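Local structure of cell division control protein 53 (Saccharomyces cerevisiae, 3O2P) at residues E19-L24 / K63-S68; C27-M32 / K72-R77. The protein serves as the cullin scaffold of SCF E3 ubiquitin ligases and may help position substrate and ubiquitin-conjugating enzyme. All coordinates share one frame; numbering follows the deposited sequence.

The two contacts lie side by side on the long helix 8-35 of the C-terminal winged-helix (neddylation) domain, the part of the protein this chain represents, their centres about 10 Å apart. Contact 1 sets residues 19-24 against helix 59-71; about two turns further along, contact 2 sets residues 27-32 against the turn and strand 75-77 that follow this helix. Along the chain the segments alternate, so the long helix meets its two partners in the order in which they occur. Ile28 joins the contacts, its CD1 being 3.7 Å from Ala65 CB and also 3.7 Å from Ile66 CG1. The NEDD8 acceptor, by similarity Lys33, directly follows residues 27-32, which places contact 2 next to the probable modification site, unmodified in this structure.

Contact 1 (E19-L24 / K63-S68); sequences ERQIFL and KRAIDS
Helix segments 19-24 and 63-68 pass 9.1 Å apart at a crossing angle of -64°, with Gln21 and Ala65 nearest in register at 5.8 Å between CA atoms. This is a helix-helix crossing of the cullin winged-helix domain, joining helix 8-35 to helix 59-71. The small Ala65 sits at the crossing, where its CB meets Leu24 CB at 3.9 Å, a contact backed by Cys47 and Ser51 of helix 40-51. Toward the outer side, Gln21 lays its amide over the start of residues 63-68. Its chain bends at chi2 (-51°), which brings NE2 within 3.5 Å of Arg64 CB, and the same NE2 donates to Met61 O one turn before Ala65. Gln21 and Arg64 cross at about a right angle, their amide and guanidinium planes 42° apart. Two waters extend the polar side: one accepts from Gln21 NE2 and lies near Ser68 OG, and the other lies close to both Gln21 OE1 and Arg64 NH2, its bonding doubtful. Beyond the crossing, Lys63 forms a salt bridge to an acidic side chain of another protein chain, and Arg64 packs on an aromatic side chain of that chain. Between the side chains of Gln21 and Arg64, OE1 lies 3.3 Å from NH2, oblique to the guanidinium.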
loop_
_atom_site.group_PDB
_atom_site.type_symbol
_atom_site.label_atom_id
_atom_site.label_comp_id
_atom_site.label_asym_id
_atom_site.label_seq_id
_atom_site.Cartn_x
_atom_site.Cartn_y
_atom_site.Cartn_z
ATOM N N GLU B 19 -16.803 -3.987 -22.771
ATOM C CA GLU B 19 -17.259 -2.888 -23.617
ATOM C C GLU B 19 -17.795 -1.719 -22.802
ATOM O O GLU B 19 -17.603 -0.561 -23.176
ATOM C CB GLU B 19 -18.319 -3.366 -24.600
ATOM C CG GLU B 19 -17.770 -4.273 -25.685
ATOM C CD GLU B 19 -18.870 -4.903 -26.534
ATOM O OE1 GLU B 19 -20.063 -4.553 -26.338
ATOM O OE2 GLU B 19 -18.533 -5.751 -27.395
ATOM N N ARG B 20 -18.482 -2.014 -21.702
ATOM C CA ARG B 20 -18.883 -0.960 -20.779
ATOM C C ARG B 20 -17.648 -0.265 -20.202
ATOM O O ARG B 20 -17.541 0.964 -20.240
ATOM C CB ARG B 20 -19.768 -1.515 -19.653
ATOM C CG ARG B 20 -21.159 -1.954 -20.131
ATOM C CD ARG B 20 -22.131 -2.209 -18.979
ATOM N NE ARG B 20 -21.866 -3.466 -18.288
ATOM C CZ ARG B 20 -22.624 -4.556 -18.392
ATOM N NH1 ARG B 20 -23.715 -4.545 -19.150
ATOM N NH2 ARG B 20 -22.296 -5.656 -17.725
ATOM N N GLN B 21 -16.716 -1.061 -19.680
ATOM C CA GLN B 21 -15.532 -0.529 -19.010
ATOM C C GLN B 21 -14.669 0.307 -19.939
ATOM O O GLN B 21 -14.233 1.397 -19.573
ATOM C CB GLN B 21 -14.721 -1.663 -18.385
ATOM C CG GLN B 21 -15.492 -2.351 -17.250
ATOM C CD GLN B 21 -16.031 -1.345 -16.254
ATOM O OE1 GLN B 21 -17.248 -1.210 -16.062
ATOM N NE2 GLN B 21 -15.127 -0.607 -15.637
ATOM N N ILE B 22 -14.440 -0.194 -21.147
ATOM C CA ILE B 22 -13.686 0.556 -22.135
ATOM C C ILE B 22 -14.365 1.893 -22.432
ATOM O O ILE B 22 -13.696 2.908 -22.613
ATOM C CB ILE B 22 -13.503 -0.243 -23.433
ATOM C CG1 ILE B 22 -12.357 -1.247 -23.265
ATOM C CG2 ILE B 22 -13.229 0.701 -24.605
ATOM C CD1 ILE B 22 -12.300 -2.298 -24.370
ATOM N N PHE B 23 -15.692 1.901 -22.482
ATOM C CA PHE B 23 -16.388 3.157 -22.730
ATOM C C PHE B 23 -16.227 4.117 -21.551
ATOM O O PHE B 23 -15.937 5.299 -21.746
ATOM C CB PHE B 23 -17.871 2.932 -23.047
ATOM C CG PHE B 23 -18.662 4.204 -23.108
ATOM C CD1 PHE B 23 -18.727 4.945 -24.276
ATOM C CD2 PHE B 23 -19.312 4.673 -21.982
ATOM C CE1 PHE B 23 -19.450 6.135 -24.321
ATOM C CE2 PHE B 23 -20.030 5.858 -22.014
ATOM C CZ PHE B 23 -20.099 6.594 -23.183
ATOM N N LEU B 24 -16.401 3.610 -20.331
ATOM C CA LEU B 24 -16.351 4.461 -19.149
ATOM C C LEU B 24 -14.946 4.981 -18.885
ATOM O O LEU B 24 -14.778 6.086 -18.374
ATOM C CB LEU B 24 -16.864 3.727 -17.909
ATOM C CG LEU B 24 -18.343 3.370 -17.877
ATOM C CD1 LEU B 24 -18.644 2.402 -16.731
ATOM C CD2 LEU B 24 -19.180 4.636 -17.780
ATOM N N LYS B 63 -16.477 3.065 -10.719
ATOM C CA LYS B 63 -15.380 2.861 -9.789
ATOM C C LYS B 63 -14.351 1.857 -10.308
ATOM O O LYS B 63 -13.156 2.075 -10.129
ATOM C CB LYS B 63 -15.917 2.444 -8.427
ATOM C CG LYS B 63 -16.813 3.506 -7.825
ATOM C CD LYS B 63 -17.122 3.213 -6.376
ATOM C CE LYS B 63 -15.870 3.234 -5.545
ATOM N NZ LYS B 63 -16.122 2.735 -4.176
ATOM N N ARG B 64 -14.802 0.771 -10.936
ATOM C CA ARG B 64 -13.873 -0.155 -11.595
ATOM C C ARG B 64 -13.044 0.573 -12.660
ATOM O O ARG B 64 -11.823 0.421 -12.723
ATOM C CB ARG B 64 -14.596 -1.365 -12.212
ATOM C CG ARG B 64 -15.210 -2.304 -11.170
ATOM C CD ARG B 64 -15.465 -3.722 -11.708
ATOM N NE ARG B 64 -16.301 -3.746 -12.906
ATOM C CZ ARG B 64 -17.621 -3.591 -12.907
ATOM N NH1 ARG B 64 -18.276 -3.390 -11.770
ATOM N NH2 ARG B 64 -18.287 -3.636 -14.050
ATOM N N ALA B 65 -13.714 1.369 -13.488
ATOM C CA ALA B 65 -13.031 2.171 -14.499
ATOM C C ALA B 65 -11.988 3.093 -13.843
ATOM O O ALA B 65 -10.845 3.208 -14.311
ATOM C CB ALA B 65 -14.056 2.985 -15.311
ATOM N N ILE B 66 -12.381 3.740 -12.746
ATOM C CA ILE B 66 -11.468 4.617 -12.022
ATOM C C ILE B 66 -10.245 3.850 -11.526
ATOM O O ILE B 66 -9.108 4.327 -11.627
ATOM C CB ILE B 66 -12.164 5.337 -10.841
ATOM C CG1 ILE B 66 -13.173 6.362 -11.371
ATOM C CG2 ILE B 66 -11.149 6.056 -9.968
ATOM C CD1 ILE B 66 -13.955 7.049 -10.289
ATOM N N ASP B 67 -10.474 2.660 -10.988
ATOM C CA ASP B 67 -9.381 1.856 -10.474
ATOM C C ASP B 67 -8.396 1.492 -11.584
ATOM O O ASP B 67 -7.196 1.567 -11.381
ATOM C CB ASP B 67 -9.916 0.596 -9.809
ATOM C CG ASP B 67 -8.832 -0.169 -9.088
ATOM O OD1 ASP B 67 -8.145 -0.985 -9.733
ATOM O OD2 ASP B 67 -8.647 0.062 -7.878
ATOM N N SER B 68 -8.912 1.106 -12.755
ATOM C CA SER B 68 -8.060 0.814 -13.914
ATOM C C SER B 68 -7.230 2.016 -14.373
ATOM O O SER B 68 -6.065 1.873 -14.731
ATOM C CB SER B 68 -8.894 0.301 -15.088
ATOM O OG SER B 68 -9.577 -0.886 -14.745
HETATM O O HOH W 1 -18.688 -3.186 -16.525
HETATM O O HOH W 2 -12.490 -0.645 -16.156
#

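Contact 2 (C27-M32 / K72-R77); sequences CIVRIM and KGYLQR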
loop_
_atom_site.group_PDB
_atom_site.type_symbol
_atom_site.label_atom_id
_atom_site.label_comp_id
_atom_site.label_asym_id
_atom_site.label_seq_id
_atom_site.Cartn_x
_atom_site.Cartn_y
_atom_site.Cartn_z
ATOM N N CYS B 27 -14.527 7.905 -21.206
ATOM C CA CYS B 27 -15.349 8.988 -20.689
ATOM C C CYS B 27 -14.631 9.696 -19.532
ATOM O O CYS B 27 -14.521 10.914 -19.511
ATOM C CB CYS B 27 -16.704 8.454 -20.232
ATOM S SG CYS B 27 -17.850 9.728 -19.690
ATOM N N ILE B 28 -14.117 8.921 -18.582
ATOM C CA ILE B 28 -13.468 9.489 -17.410
ATOM C C ILE B 28 -12.227 10.307 -17.791
ATOM O O ILE B 28 -12.006 11.402 -17.263
ATOM C CB ILE B 28 -13.109 8.387 -16.394
ATOM C CG1 ILE B 28 -14.376 7.841 -15.731
ATOM C CG2 ILE B 28 -12.162 8.903 -15.331
ATOM C CD1 ILE B 28 -14.138 6.615 -14.909
ATOM N N VAL B 29 -11.422 9.771 -18.706
ATOM C CA VAL B 29 -10.207 10.461 -19.159
ATOM C C VAL B 29 -10.545 11.801 -19.829
ATOM O O VAL B 29 -9.844 12.796 -19.635
ATOM C CB VAL B 29 -9.400 9.604 -20.143
ATOM C CG1 VAL B 29 -8.236 10.407 -20.704
ATOM C CG2 VAL B 29 -8.893 8.351 -19.455
ATOM N N ARG B 30 -11.622 11.806 -20.612
ATOM C CA ARG B 30 -12.146 13.010 -21.251
ATOM C C ARG B 30 -12.478 14.077 -20.200
ATOM O O ARG B 30 -12.009 15.213 -20.273
ATOM C CB ARG B 30 -13.406 12.653 -22.042
ATOM C CG ARG B 30 -13.573 13.380 -23.369
ATOM C CD ARG B 30 -14.819 12.889 -24.112
ATOM N NE ARG B 30 -14.756 11.456 -24.396
ATOM C CZ ARG B 30 -15.739 10.589 -24.158
ATOM N NH1 ARG B 30 -16.884 11.000 -23.626
ATOM N NH2 ARG B 30 -15.576 9.305 -24.455
ATOM N N ILE B 31 -13.288 13.708 -19.218
ATOM C CA ILE B 31 -13.650 14.634 -18.151
ATOM C C ILE B 31 -12.411 15.179 -17.424
ATOM O O ILE B 31 -12.225 16.392 -17.305
ATOM C CB ILE B 31 -14.585 13.957 -17.134
ATOM C CG1 ILE B 31 -15.928 13.616 -17.796
ATOM C CG2 ILE B 31 -14.771 14.834 -15.909
ATOM C CD1 ILE B 31 -16.783 12.614 -17.010
ATOM N N MET B 32 -11.563 14.274 -16.945
ATOM C CA MET B 32 -10.401 14.669 -16.156
ATOM C C MET B 32 -9.381 15.463 -16.962
ATOM O O MET B 32 -8.695 16.324 -16.427
ATOM C CB MET B 32 -9.743 13.447 -15.513
ATOM C CG MET B 32 -10.611 12.796 -14.459
ATOM S SD MET B 32 -11.109 13.957 -13.168
ATOM C CE MET B 32 -9.506 14.426 -12.510
ATOM N N LYS B 72 -3.244 2.253 -14.435
ATOM C CA LYS B 72 -2.537 2.597 -15.683
ATOM C C LYS B 72 -1.749 3.908 -15.607
ATOM O O LYS B 72 -1.010 4.243 -16.524
ATOM C CB LYS B 72 -3.503 2.677 -16.872
ATOM C CG LYS B 72 -4.085 1.337 -17.346
ATOM C CD LYS B 72 -5.355 1.578 -18.167
ATOM C CE LYS B 72 -5.782 0.366 -18.969
ATOM N NZ LYS B 72 -6.978 0.694 -19.810
ATOM N N GLY B 73 -1.936 4.669 -14.541
ATOM C CA GLY B 73 -1.196 5.903 -14.379
ATOM C C GLY B 73 -1.853 7.103 -15.020
ATOM O O GLY B 73 -1.174 8.086 -15.313
ATOM N N TYR B 74 -3.164 7.034 -15.236
ATOM C CA TYR B 74 -3.914 8.184 -15.740
ATOM C C TYR B 74 -4.399 9.103 -14.627
ATOM O O TYR B 74 -4.577 10.296 -14.845
ATOM C CB TYR B 74 -5.133 7.740 -16.541
ATOM C CG TYR B 74 -4.842 7.370 -17.965
ATOM C CD1 TYR B 74 -4.862 8.334 -18.974
ATOM C CD2 TYR B 74 -4.549 6.056 -18.307
ATOM C CE1 TYR B 74 -4.595 7.990 -20.282
ATOM C CE2 TYR B 74 -4.282 5.704 -19.601
ATOM C CZ TYR B 74 -4.305 6.667 -20.589
ATOM O OH TYR B 74 -4.031 6.305 -21.884
ATOM N N LEU B 75 -4.652 8.541 -13.448
ATOM C CA LEU B 75 -5.191 9.326 -12.348
ATOM C C LEU B 75 -4.399 9.127 -11.070
ATOM O O LEU B 75 -3.922 8.032 -10.791
ATOM C CB LEU B 75 -6.636 8.933 -12.046
ATOM C CG LEU B 75 -7.762 8.997 -13.062
ATOM C CD1 LEU B 75 -9.013 8.389 -12.423
ATOM C CD2 LEU B 75 -8.015 10.429 -13.498
ATOM N N GLN B 76 -4.316 10.184 -10.271
ATOM C CA GLN B 76 -3.705 10.103 -8.956
ATOM C C GLN B 76 -4.762 10.508 -7.937
ATOM O O GLN B 76 -5.405 11.549 -8.090
ATOM C CB GLN B 76 -2.520 11.062 -8.881
ATOM C CG GLN B 76 -1.563 10.784 -7.745
ATOM C CD GLN B 76 -0.614 11.953 -7.472
ATOM O OE1 GLN B 76 -0.534 12.912 -8.251
ATOM N NE2 GLN B 76 0.102 11.878 -6.351
ATOM N N ARG B 77 -4.975 9.670 -6.927
ATOM C CA ARG B 77 -5.881 10.010 -5.838
ATOM C C ARG B 77 -5.272 11.169 -5.072
ATOM O O ARG B 77 -4.072 11.179 -4.825
ATOM C CB ARG B 77 -6.057 8.822 -4.890
ATOM C CG ARG B 77 -7.069 9.052 -3.772
ATOM C CD ARG B 77 -7.170 7.828 -2.840
ATOM N NE ARG B 77 -7.504 6.611 -3.577
ATOM C CZ ARG B 77 -8.744 6.193 -3.812
ATOM N NH1 ARG B 77 -9.782 6.906 -3.369
ATOM N NH2 ARG B 77 -8.952 5.066 -4.488
#
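Met32 and Leu75 make the tightest apolar meeting between helix segment 27-32 and segment 72-77, with Met32 CG 3.6 Å from Leu75 CD2. The two side chains cross at about a right angle, and Met32 CB flanks the same methyl at 4.0 Å. Met32 CG is set there by chi1 (-67°), anti to the carbonyl carbon, while the bend at chi2 (-56°) turns the sulfur aside. The other branch of Leu75 faces Ile28: CD1 lies 4.3 Å from Ile28 CG2. Leu75 thus spans one turn of the helix, touching residues four apart with separate methyls.

The aromatic contact is a single approach. Val29 CG2 comes to 4.1 Å from Tyr74 CD1, oblique to the ring. With CG1 anti to the backbone N (chi1 174°), Val29 has CG2 as the branch that meets the ring. Tyr86 of strand 83-86 touches Val29, Met32 and Tyr74 alike, and so closes the same apolar layer from the sheet side.

Backbone geometry accounts for how residues 72-77 arrive here. Gly73 ends helix 59-71 in a Schellman motif, with positive phi and two bonds back into the last turn. The chain then enters strand 75-77. Backbone bonds from Tyr74, just before the strand, to Leu87 and from Gln76 to Ala85 tie it to strand 83-86 and its end. Polar links lie at the margins: Lys72 makes a salt bridge to Glu25, and Arg77 makes one to an acidic side chain of another protein chain.

Every close pair between the two segments is carbon to carbon, through methyls, methylenes and a ring carbon. The chemistry implies that the hold of the long helix on strand 75-77, outermost within this chain, probably rests on apolar burial and fit rather than directed polar bonds.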